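PDB 4RDL: capsid from Human calicivirus NLV/Boxer/2001/US, which forms the norovirus capsid, whose protruding domain, the part in this chain, binds histo-blood group glycans such as the Lewis y tetrasaccharide. Local coordinates for residues G57-Q60 against G61-V65; L233-E236 against F237-H240; S300-S303 against R304-L308. All coordinates share one frame; numbering follows the deposited sequence.

Interaction 1: G57-Q60 against G61-V65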
ATOM      1  N   GLY A  57      17.980   5.482  -7.549  1.00 13.90           N
ATOM      2  CA  GLY A  57      17.217   4.259  -7.343  1.00 14.03           C
ATOM      3  C   GLY A  57      17.806   3.183  -6.442  1.00 14.70           C
ATOM      4  O   GLY A  57      17.423   2.015  -6.550  1.00 17.17           O
ATOM      5  N   GLN A  58      18.724   3.560  -5.554  1.00 14.00           N
ATOM      6  CA  GLN A  58      19.315   2.617  -4.602  1.00 14.30           C
ATOM      7  C   GLN A  58      18.567   2.654  -3.274  1.00 13.64           C
ATOM      8  O   GLN A  58      18.620   3.657  -2.553  1.00 14.99           O
ATOM      9  CB  GLN A  58      20.791   2.942  -4.358  1.00 17.16           C
ATOM     10  CG  GLN A  58      21.665   2.917  -5.599  1.00 22.96           C
ATOM     11  CD  GLN A  58      23.082   3.398  -5.321  1.00 29.06           C
ATOM     12  OE1 GLN A  58      23.495   4.464  -5.787  1.00 32.12           O
ATOM     13  NE2 GLN A  58      23.835   2.609  -4.558  1.00 30.45           N
ATOM     14  N   LEU A  59      17.858   1.573  -2.961  1.00 13.04           N
ATOM     15  CA  LEU A  59      17.110   1.483  -1.714  1.00 12.85           C
ATOM     16  C   LEU A  59      18.033   1.497  -0.504  1.00 12.55           C
ATOM     17  O   LEU A  59      19.121   0.917  -0.538  1.00 14.67           O
ATOM     18  CB  LEU A  59      16.258   0.208  -1.688  1.00 12.65           C
ATOM     19  CG  LEU A  59      15.112   0.177  -2.704  1.00 12.31           C
ATOM     20  CD1 LEU A  59      14.572  -1.231  -2.866  1.00 13.76           C
ATOM     21  CD2 LEU A  59      14.010   1.145  -2.295  1.00 14.03           C
ATOM     22  N   GLN A  60      17.573   2.130   0.574  1.00 12.18           N
ATOM     23  CA  GLN A  60      18.340   2.193   1.816  1.00 12.59           C
ATOM     24  C   GLN A  60      17.501   1.792   3.022  1.00 12.52           C
ATOM     25  O   GLN A  60      16.275   1.765   2.951  1.00 12.08           O
ATOM     26  CB  GLN A  60      18.890   3.599   2.024  1.00 13.56           C
ATOM     27  CG  GLN A  60      19.822   4.058   0.919  1.00 15.07           C
ATOM     28  CD  GLN A  60      20.340   5.443   1.175  1.00 17.34           C
ATOM     29  OE1 GLN A  60      19.742   6.197   1.934  1.00 19.32           O
ATOM     30  NE2 GLN A  60      21.458   5.793   0.543  1.00 18.58           N
ATOM     31  N   GLY A  61      18.172   1.495   4.131  1.00 13.48           N
ATOM     32  CA  GLY A  61      17.491   1.148   5.365  1.00 12.86           C
ATOM     33  C   GLY A  61      16.614  -0.074   5.206  1.00 12.48           C
ATOM     34  O   GLY A  61      17.060  -1.102   4.695  1.00 15.24           O
ATOM     35  N   THR A  62      15.364   0.040   5.646  1.00 11.43           N
ATOM     36  CA  THR A  62      14.403  -1.049   5.506  1.00 11.68           C
ATOM     37  C   THR A  62      13.424  -0.781   4.362  1.00 10.18           C
ATOM     38  O   THR A  62      12.362  -1.399   4.262  1.00 11.37           O
ATOM     39  CB  THR A  62      13.630  -1.270   6.817  1.00 12.22           C
ATOM     40  OG1 THR A  62      13.018  -0.037   7.221  1.00 11.27           O
ATOM     41  CG2 THR A  62      14.583  -1.732   7.910  1.00 14.26           C
ATOM     42  N   THR A  63      13.789   0.137   3.479  1.00 10.42           N
ATOM     43  CA  THR A  63      12.874   0.555   2.428  1.00 10.38           C
ATOM     44  C   THR A  63      12.747  -0.462   1.305  1.00 11.54           C
ATOM     45  O   THR A  63      13.740  -1.019   0.831  1.00 13.70           O
ATOM     46  CB  THR A  63      13.286   1.925   1.847  1.00 10.11           C
ATOM     47  OG1 THR A  63      13.363   2.866   2.920  1.00 10.48           O
ATOM     48  CG2 THR A  63      12.268   2.415   0.820  1.00 11.08           C
ATOM     49  N   THR A  64      11.513  -0.698   0.877  1.00 11.68           N
ATOM     50  CA  THR A  64      11.295  -1.516  -0.299  1.00 12.27           C
ATOM     51  C   THR A  64      10.353  -0.810  -1.276  1.00 11.72           C
ATOM     52  O   THR A  64      10.080   0.381  -1.129  1.00 11.57           O
ATOM     53  CB  THR A  64      10.868  -2.960   0.075  1.00 13.56           C
ATOM     54  OG1 THR A  64      10.958  -3.813  -1.079  1.00 14.10           O
ATOM     55  CG2 THR A  64       9.457  -2.994   0.668  1.00 15.43           C
ATOM     56  N   VAL A  65       9.880  -1.534  -2.281  1.00 10.43           N
ATOM     57  CA  VAL A  65       9.222  -0.924  -3.425  1.00 10.85           C
ATOM     58  C   VAL A  65       7.736  -0.630  -3.208  1.00 10.12           C
ATOM     59  O   VAL A  65       7.266   0.476  -3.510  1.00 11.48           O
ATOM     60  CB  VAL A  65       9.409  -1.812  -4.679  1.00 11.72           C
ATOM     61  CG1 VAL A  65       8.602  -1.288  -5.852  1.00 15.13           C
ATOM     62  CG2 VAL A  65      10.886  -1.922  -5.043  1.00 15.66           C
TER
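Gln60 and Thr63 close a type II' beta turn, with Gly61 and Thr62 at its two corners. Thr63 N donates to Gln60 O across the turn at 3.0 Å. The N-H...O angle is 156°, and the donor is tilted somewhat from the carbonyl plane. Gly61 takes a positive phi of 60°, as the first corner of a II' turn does. The turn brings Leu59 back over Thr63, four residues on. The first side-chain bond of Leu59 points toward the returning backbone, that of Gln60 away from it. Leu59 CB lies 3.8 Å from Thr63 O. Leu59 CD2 touches the methyl carbon Thr63 CG2, also at 3.8 Å, and the two side chains cross obliquely. Both Leu59 branches lie near Thr63 O. One of them reaches further along the chain as well: Leu59 CD1 comes within 4.3 Å of Val65 CG2. Thr63 splits its two branches. OG1 lies beside the backbone N (chi1 -56°), which puts CG2 anti to that N and turned to Leu59. The polar groups tie the turn to the earlier part of the same loop: Thr63 OG1 bonds with Gln49 O and Arg52 N, Thr62 OG1 with Asn50 OD1, and the backbones of Gln60 and Thr62 with those of Arg52 and Gln49. The whole piece lies in the long connection between strand 35-38 and strand 72-80. Its apolar side rests on helix 235-244, where Leu59 packs on Val242 and Val65 on Ser239. Val65 also meets Ile19 of the second subunit, so this loop runs from the helix to the dimer interface.

Interaction 2: L233-E236 against F237-H240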
ATOM      1  N   LEU A 233       9.959  11.104   1.825  1.00 10.23           N
ATOM      2  CA  LEU A 233       9.524  10.908   0.435  1.00 10.75           C
ATOM      3  C   LEU A 233       8.197  10.160   0.370  1.00 10.21           C
ATOM      4  O   LEU A 233       7.966   9.238   1.151  1.00 11.75           O
ATOM      5  CB  LEU A 233      10.540  10.081  -0.358  1.00 12.86           C
ATOM      6  CG  LEU A 233      11.875  10.658  -0.811  1.00 13.99           C
ATOM      7  CD1 LEU A 233      12.727   9.562  -1.463  1.00 14.14           C
ATOM      8  CD2 LEU A 233      11.658  11.841  -1.762  1.00 13.37           C
ATOM      9  N   PRO A 234       7.341  10.520  -0.600  1.00 10.26           N
ATOM     10  CA  PRO A 234       6.174   9.680  -0.888  1.00 10.04           C
ATOM     11  C   PRO A 234       6.635   8.296  -1.348  1.00  9.07           C
ATOM     12  O   PRO A 234       7.662   8.182  -2.031  1.00  9.98           O
ATOM     13  CB  PRO A 234       5.492  10.408  -2.052  1.00 11.98           C
ATOM     14  CG  PRO A 234       6.014  11.826  -1.980  1.00 13.28           C
ATOM     15  CD  PRO A 234       7.428  11.682  -1.503  1.00 12.14           C
ATOM     16  N   GLN A 235       5.890   7.258  -0.990  1.00  9.21           N
ATOM     17  CA  GLN A 235       6.296   5.915  -1.375  1.00  9.19           C
ATOM     18  C   GLN A 235       6.418   5.772  -2.896  1.00  9.68           C
ATOM     19  O   GLN A 235       7.313   5.096  -3.404  1.00  9.65           O
ATOM     20  CB  GLN A 235       5.321   4.873  -0.839  1.00  9.96           C
ATOM     21  CG  GLN A 235       5.758   3.446  -1.156  1.00  9.22           C
ATOM     22  CD  GLN A 235       7.107   3.112  -0.545  1.00 10.26           C
ATOM     23  OE1 GLN A 235       7.486   3.668   0.485  1.00 10.65           O
ATOM     24  NE2 GLN A 235       7.836   2.184  -1.170  1.00 11.19           N
ATOM     25  N   GLU A 236       5.518   6.409  -3.633  1.00  9.20           N
ATOM     26  CA  GLU A 236       5.540   6.243  -5.076  1.00 10.00           C
ATOM     27  C   GLU A 236       6.752   6.944  -5.710  1.00  9.50           C
ATOM     28  O   GLU A 236       7.149   6.595  -6.814  1.00 10.87           O
ATOM     29  CB  GLU A 236       4.216   6.659  -5.715  1.00 10.78           C
ATOM     30  CG  GLU A 236       3.068   5.670  -5.464  1.00 11.99           C
ATOM     31  CD  GLU A 236       2.433   5.805  -4.080  1.00 11.57           C
ATOM     32  OE1 GLU A 236       1.568   4.961  -3.742  1.00 12.08           O
ATOM     33  OE2 GLU A 236       2.785   6.746  -3.327  1.00 11.23           O
ATOM     34  N   PHE A 237       7.354   7.908  -5.011  1.00  9.90           N
ATOM     35  CA  PHE A 237       8.647   8.431  -5.473  1.00 10.30           C
ATOM     36  C   PHE A 237       9.701   7.331  -5.369  1.00  9.85           C
ATOM     37  O   PHE A 237      10.551   7.189  -6.253  1.00 11.66           O
ATOM     38  CB  PHE A 237       9.123   9.623  -4.632  1.00 10.55           C
ATOM     39  CG  PHE A 237       8.627  10.964  -5.108  1.00 11.08           C
ATOM     40  CD1 PHE A 237       7.278  11.191  -5.338  1.00 13.36           C
ATOM     41  CD2 PHE A 237       9.514  12.020  -5.262  1.00 11.73           C
ATOM     42  CE1 PHE A 237       6.830  12.441  -5.746  1.00 15.09           C
ATOM     43  CE2 PHE A 237       9.068  13.276  -5.668  1.00 13.17           C
ATOM     44  CZ  PHE A 237       7.732  13.482  -5.912  1.00 14.84           C
ATOM     45  N   VAL A 238       9.668   6.574  -4.276  1.00 10.10           N
ATOM     46  CA  VAL A 238      10.650   5.509  -4.078  1.00 11.47           C
ATOM     47  C   VAL A 238      10.581   4.490  -5.219  1.00 11.99           C
ATOM     48  O   VAL A 238      11.598   4.174  -5.852  1.00 12.80           O
ATOM     49  CB  VAL A 238      10.465   4.787  -2.716  1.00 11.09           C
ATOM     50  CG1 VAL A 238      11.455   3.631  -2.588  1.00 13.06           C
ATOM     51  CG2 VAL A 238      10.616   5.770  -1.562  1.00 12.91           C
ATOM     52  N   SER A 239       9.389   3.961  -5.487  1.00 11.47           N
ATOM     53  CA  SER A 239       9.262   2.953  -6.540  1.00 12.04           C
ATOM     54  C   SER A 239       9.602   3.551  -7.903  1.00 11.74           C
ATOM     55  O   SER A 239      10.153   2.869  -8.764  1.00 14.43           O
ATOM     56  CB  SER A 239       7.877   2.305  -6.545  1.00 13.62           C
ATOM     57  OG  SER A 239       6.846   3.268  -6.576  1.00 13.06           O
ATOM     58  N   HIS A 240       9.295   4.832  -8.085  1.00 11.20           N
ATOM     59  CA  HIS A 240       9.628   5.511  -9.329  1.00 11.46           C
ATOM     60  C   HIS A 240      11.139   5.502  -9.559  1.00 11.48           C
ATOM     61  O   HIS A 240      11.605   5.144 -10.641  1.00 12.82           O
ATOM     62  CB  HIS A 240       9.096   6.942  -9.320  1.00 11.80           C
ATOM     63  CG  HIS A 240       9.207   7.634 -10.641  1.00 12.94           C
ATOM     64  ND1 HIS A 240       8.353   7.370 -11.692  1.00 16.99           N
ATOM     65  CD2 HIS A 240      10.065   8.586 -11.084  1.00 13.37           C
ATOM     66  CE1 HIS A 240       8.680   8.130 -12.722  1.00 17.21           C
ATOM     67  NE2 HIS A 240       9.716   8.877 -12.380  1.00 14.67           N
TER
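Pro234 packs against one face of the Phe237 ring, and this is the tight part of the contact. Pro234 CD sits over that face in a CH-pi contact, 4.1 Å from the centroid and 23° off the ring normal. Pro234 CG comes even nearer the rim, 3.6 Å from Phe237 CD1. Phe237 holds CG anti to its carbonyl carbon (chi1 -88°), which swings the ring back to the proline. Leu233 CD2 reaches Phe237 CD2 at 4.1 Å, the two side chains crossing at about a right angle. Leu233 CD1 meets Val238 CG2 more loosely. This is the start of helix 235-244, with Pro234 at the N-cap. Pro234 O receives only weak bonds from Phe237 N and Val238 N. The regular helical pattern begins with Ser239 N to Gln235 O at 3.2 Å and His240 N to Glu236 O at 3.1 Å. The other side is polar and partly exposed. Glu236 bends at chi2, and its carboxylate is gripped from elsewhere: OE2 accepts from Ser25 N, and OE1 is bonded to Ser66 OG of the second subunit. Its place in the first helical turn probably favours the negative charge. The end of His240 leads away too, with NE2 bonded to Ser15 OG.

Interaction 3: S300-S303 against R304-L308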
ATOM      1  N   SER A 300      15.120  20.622 -13.920  1.00 13.77           N
ATOM      2  CA  SER A 300      16.492  20.369 -14.348  1.00 14.91           C
ATOM      3  C   SER A 300      17.384  20.095 -13.157  1.00 13.91           C
ATOM      4  O   SER A 300      17.014  20.368 -12.015  1.00 13.80           O
ATOM      5  CB  SER A 300      17.052  21.575 -15.103  1.00 19.20           C
ATOM      6  OG  SER A 300      17.378  22.603 -14.190  1.00 19.28           O
ATOM      7  N   TRP A 301      18.565  19.558 -13.429  1.00 14.01           N
ATOM      8  CA  TRP A 301      19.620  19.514 -12.433  1.00 13.56           C
ATOM      9  C   TRP A 301      20.146  20.938 -12.255  1.00 15.06           C
ATOM     10  O   TRP A 301      20.268  21.686 -13.234  1.00 16.59           O
ATOM     11  CB  TRP A 301      20.738  18.571 -12.894  1.00 15.84           C
ATOM     12  CG  TRP A 301      20.276  17.139 -12.980  1.00 15.32           C
ATOM     13  CD1 TRP A 301      19.968  16.436 -14.110  1.00 16.35           C
ATOM     14  CD2 TRP A 301      20.055  16.252 -11.880  1.00 14.50           C
ATOM     15  NE1 TRP A 301      19.570  15.160 -13.779  1.00 16.37           N
ATOM     16  CE2 TRP A 301      19.621  15.020 -12.418  1.00 15.69           C
ATOM     17  CE3 TRP A 301      20.183  16.379 -10.493  1.00 15.02           C
ATOM     18  CZ2 TRP A 301      19.314  13.923 -11.610  1.00 16.28           C
ATOM     19  CZ3 TRP A 301      19.883  15.292  -9.697  1.00 15.39           C
ATOM     20  CH2 TRP A 301      19.452  14.079 -10.256  1.00 17.39           C
ATOM     21  N   VAL A 302      20.407  21.323 -11.008  1.00 14.68           N
ATOM     22  CA  VAL A 302      20.902  22.658 -10.701  1.00 15.42           C
ATOM     23  C   VAL A 302      22.036  22.546  -9.699  1.00 16.02           C
ATOM     24  O   VAL A 302      22.195  21.511  -9.046  1.00 15.90           O
ATOM     25  CB  VAL A 302      19.795  23.586 -10.144  1.00 14.80           C
ATOM     26  CG1 VAL A 302      18.702  23.807 -11.181  1.00 15.52           C
ATOM     27  CG2 VAL A 302      19.214  23.032  -8.834  1.00 16.12           C
ATOM     28  N   SER A 303      22.832  23.601  -9.568  1.00 16.37           N
ATOM     29  CA  SER A 303      23.920  23.556  -8.606  1.00 18.25           C
ATOM     30  C   SER A 303      23.379  23.732  -7.191  1.00 16.48           C
ATOM     31  O   SER A 303      22.238  24.183  -6.992  1.00 14.85           O
ATOM     32  CB  SER A 303      24.996  24.591  -8.939  1.00 24.50           C
ATOM     33  OG  SER A 303      24.901  25.742  -8.131  1.00 23.39           O
ATOM     34  N   ARG A 304      24.183  23.359  -6.206  1.00 16.39           N
ATOM     35  CA  ARG A 304      23.781  23.499  -4.811  1.00 15.81           C
ATOM     36  C   ARG A 304      23.495  24.954  -4.461  1.00 13.48           C
ATOM     37  O   ARG A 304      22.804  25.227  -3.487  1.00 14.50           O
ATOM     38  CB  ARG A 304      24.862  22.943  -3.887  1.00 18.66           C
ATOM     39  CG  ARG A 304      26.225  23.601  -4.046  1.00 21.78           C
ATOM     40  CD  ARG A 304      27.308  22.714  -3.440  1.00 26.69           C
ATOM     41  NE  ARG A 304      28.650  23.250  -3.643  1.00 33.00           N
ATOM     42  CZ  ARG A 304      29.417  22.974  -4.695  1.00 35.73           C
ATOM     43  NH1 ARG A 304      28.972  22.169  -5.650  1.00 36.31           N
ATOM     44  NH2 ARG A 304      30.630  23.509  -4.795  1.00 36.48           N
ATOM     45  N   TYR A 305      24.038  25.879  -5.258  1.00 14.26           N
ATOM     46  CA  TYR A 305      23.887  27.310  -5.004  1.00 14.26           C
ATOM     47  C   TYR A 305      22.581  27.900  -5.525  1.00 13.36           C
ATOM     48  O   TYR A 305      22.289  29.069  -5.281  1.00 14.62           O
ATOM     49  CB  TYR A 305      25.093  28.085  -5.553  1.00 14.72           C
ATOM     50  CG  TYR A 305      26.378  27.691  -4.864  1.00 15.87           C
ATOM     51  CD1 TYR A 305      26.677  28.171  -3.594  1.00 17.30           C
ATOM     52  CD2 TYR A 305      27.267  26.808  -5.456  1.00 16.73           C
ATOM     53  CE1 TYR A 305      27.837  27.802  -2.948  1.00 18.84           C
ATOM     54  CE2 TYR A 305      28.435  26.429  -4.809  1.00 17.91           C
ATOM     55  CZ  TYR A 305      28.708  26.928  -3.554  1.00 20.09           C
ATOM     56  OH  TYR A 305      29.855  26.564  -2.891  1.00 23.87           O
ATOM     57  N   TYR A 306      21.793  27.098  -6.235  1.00 13.06           N
ATOM     58  CA  TYR A 306      20.499  27.568  -6.724  1.00 12.67           C
ATOM     59  C   TYR A 306      19.684  28.105  -5.546  1.00 13.21           C
ATOM     60  O   TYR A 306      19.447  27.399  -4.564  1.00 14.35           O
ATOM     61  CB  TYR A 306      19.743  26.437  -7.426  1.00 13.21           C
ATOM     62  CG  TYR A 306      18.468  26.872  -8.114  1.00 12.50           C
ATOM     63  CD1 TYR A 306      18.434  27.064  -9.493  1.00 12.91           C
ATOM     64  CD2 TYR A 306      17.294  27.082  -7.391  1.00 13.49           C
ATOM     65  CE1 TYR A 306      17.275  27.458 -10.133  1.00 13.59           C
ATOM     66  CE2 TYR A 306      16.125  27.474  -8.023  1.00 12.96           C
ATOM     67  CZ  TYR A 306      16.122  27.663  -9.397  1.00 13.06           C
ATOM     68  OH  TYR A 306      14.974  28.060 -10.047  1.00 13.51           O
ATOM     69  N   GLN A 307      19.262  29.359  -5.642  1.00 12.41           N
ATOM     70  CA  GLN A 307      18.610  30.029  -4.523  1.00 12.49           C
ATOM     71  C   GLN A 307      17.088  29.972  -4.624  1.00 12.26           C
ATOM     72  O   GLN A 307      16.497  30.514  -5.562  1.00 13.25           O
ATOM     73  CB  GLN A 307      19.055  31.493  -4.472  1.00 16.77           C
ATOM     74  CG  GLN A 307      18.557  32.219  -3.250  1.00 23.68           C
ATOM     75  CD  GLN A 307      19.090  31.615  -1.972  1.00 26.45           C
ATOM     76  OE1 GLN A 307      20.269  31.768  -1.647  1.00 28.16           O
ATOM     77  NE2 GLN A 307      18.226  30.918  -1.240  1.00 28.04           N
ATOM     78  N   LEU A 308      16.447  29.303  -3.668  1.00 13.06           N
ATOM     79  CA  LEU A 308      14.994  29.234  -3.646  1.00 13.22           C
ATOM     80  C   LEU A 308      14.412  30.497  -3.030  1.00 14.36           C
ATOM     81  O   LEU A 308      15.059  31.137  -2.189  1.00 14.70           O
ATOM     82  CB  LEU A 308      14.534  28.009  -2.863  1.00 13.67           C
ATOM     83  CG  LEU A 308      15.005  26.656  -3.401  1.00 12.96           C
ATOM     84  CD1 LEU A 308      14.654  25.552  -2.400  1.00 14.50           C
ATOM     85  CD2 LEU A 308      14.370  26.376  -4.745  1.00 15.57           C
ATOM     86  OXT LEU A 308      13.294  30.907  -3.372  1.00 15.36           O
TER
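Val302 and Ser303 meet Tyr305 and Tyr306 where the chain turns at the end of strand 295-302. The first segment enters as strand, with backbone pairing of Ser300 to Leu254 and of Val302 to Ala252. Val302 is the apolar half of the contact. Its two methyls lie on the same side of the Tyr306 ring plane, CG1 by the ring carbon CD1 and CG2 by CB. Val302 CG1 approaches Tyr306 CD1 at 3.7 Å. Val302 CG2 lies 3.7 Å from Tyr306 CB. Tyr306 has its ring anti to the backbone N (chi1 -173°), which sends it back along the strand beside Val302. The Tyr306 hydroxyl is bonded to Glu268, and both Val302 and Tyr306 rest on Leu254, so the pair packs on strand 252-258 at that residue. Ser303 supplies the polar half. Ser303 O accepts Tyr306 N at 3.0 Å, with a nearly straight N-H...O angle of 166°. The donor stands above the carbonyl plane. Ser303 OG accepts Tyr305 N, also at 3.0 Å, and lies at the edge of the Tyr305 ring near its plane. Tyr305 CD2 is 3.7 Å from Ser303 OG. At the two corners of the turn, Arg304 CG lies over one face of the Tyr305 ring, toward its rim. Arg304 NH1 forms a salt bridge with Asp251 OD2. Most residues here touch crystal neighbours, so some exposed side-chain positions may partly reflect packing. The backbone from Ser303 to Tyr306 is a type I beta turn. The Ser303 hydroxyl bond to the amide two residues on makes an ST turn at its first residue. Together they reverse the chain after the last strand of the antiparallel sheet and lead into the C-terminal residues of this protruding domain.

Interactions 1 and 2 touch, their centres 10 Å apart. Gln235 NE2 probably bonds to two backbone oxygens of the loop, Thr64 O at 2.9 Å and Val65 O at 3.0 Å. Leu59 CD2 packs on Val238 CG1 at 3.6 Å. The helix start of 233-240 therefore holds the loop 57-65 by both polar and apolar contacts, and both meet the second subunit. Interaction 3 stands apart at the surface. Its centre is 26 Å from that of interaction 1 and 22 Å from that of interaction 2, with no touch to either. None of the three includes a residue that lines the two glycan pockets, such as Asp114, Trp174 or Asp131.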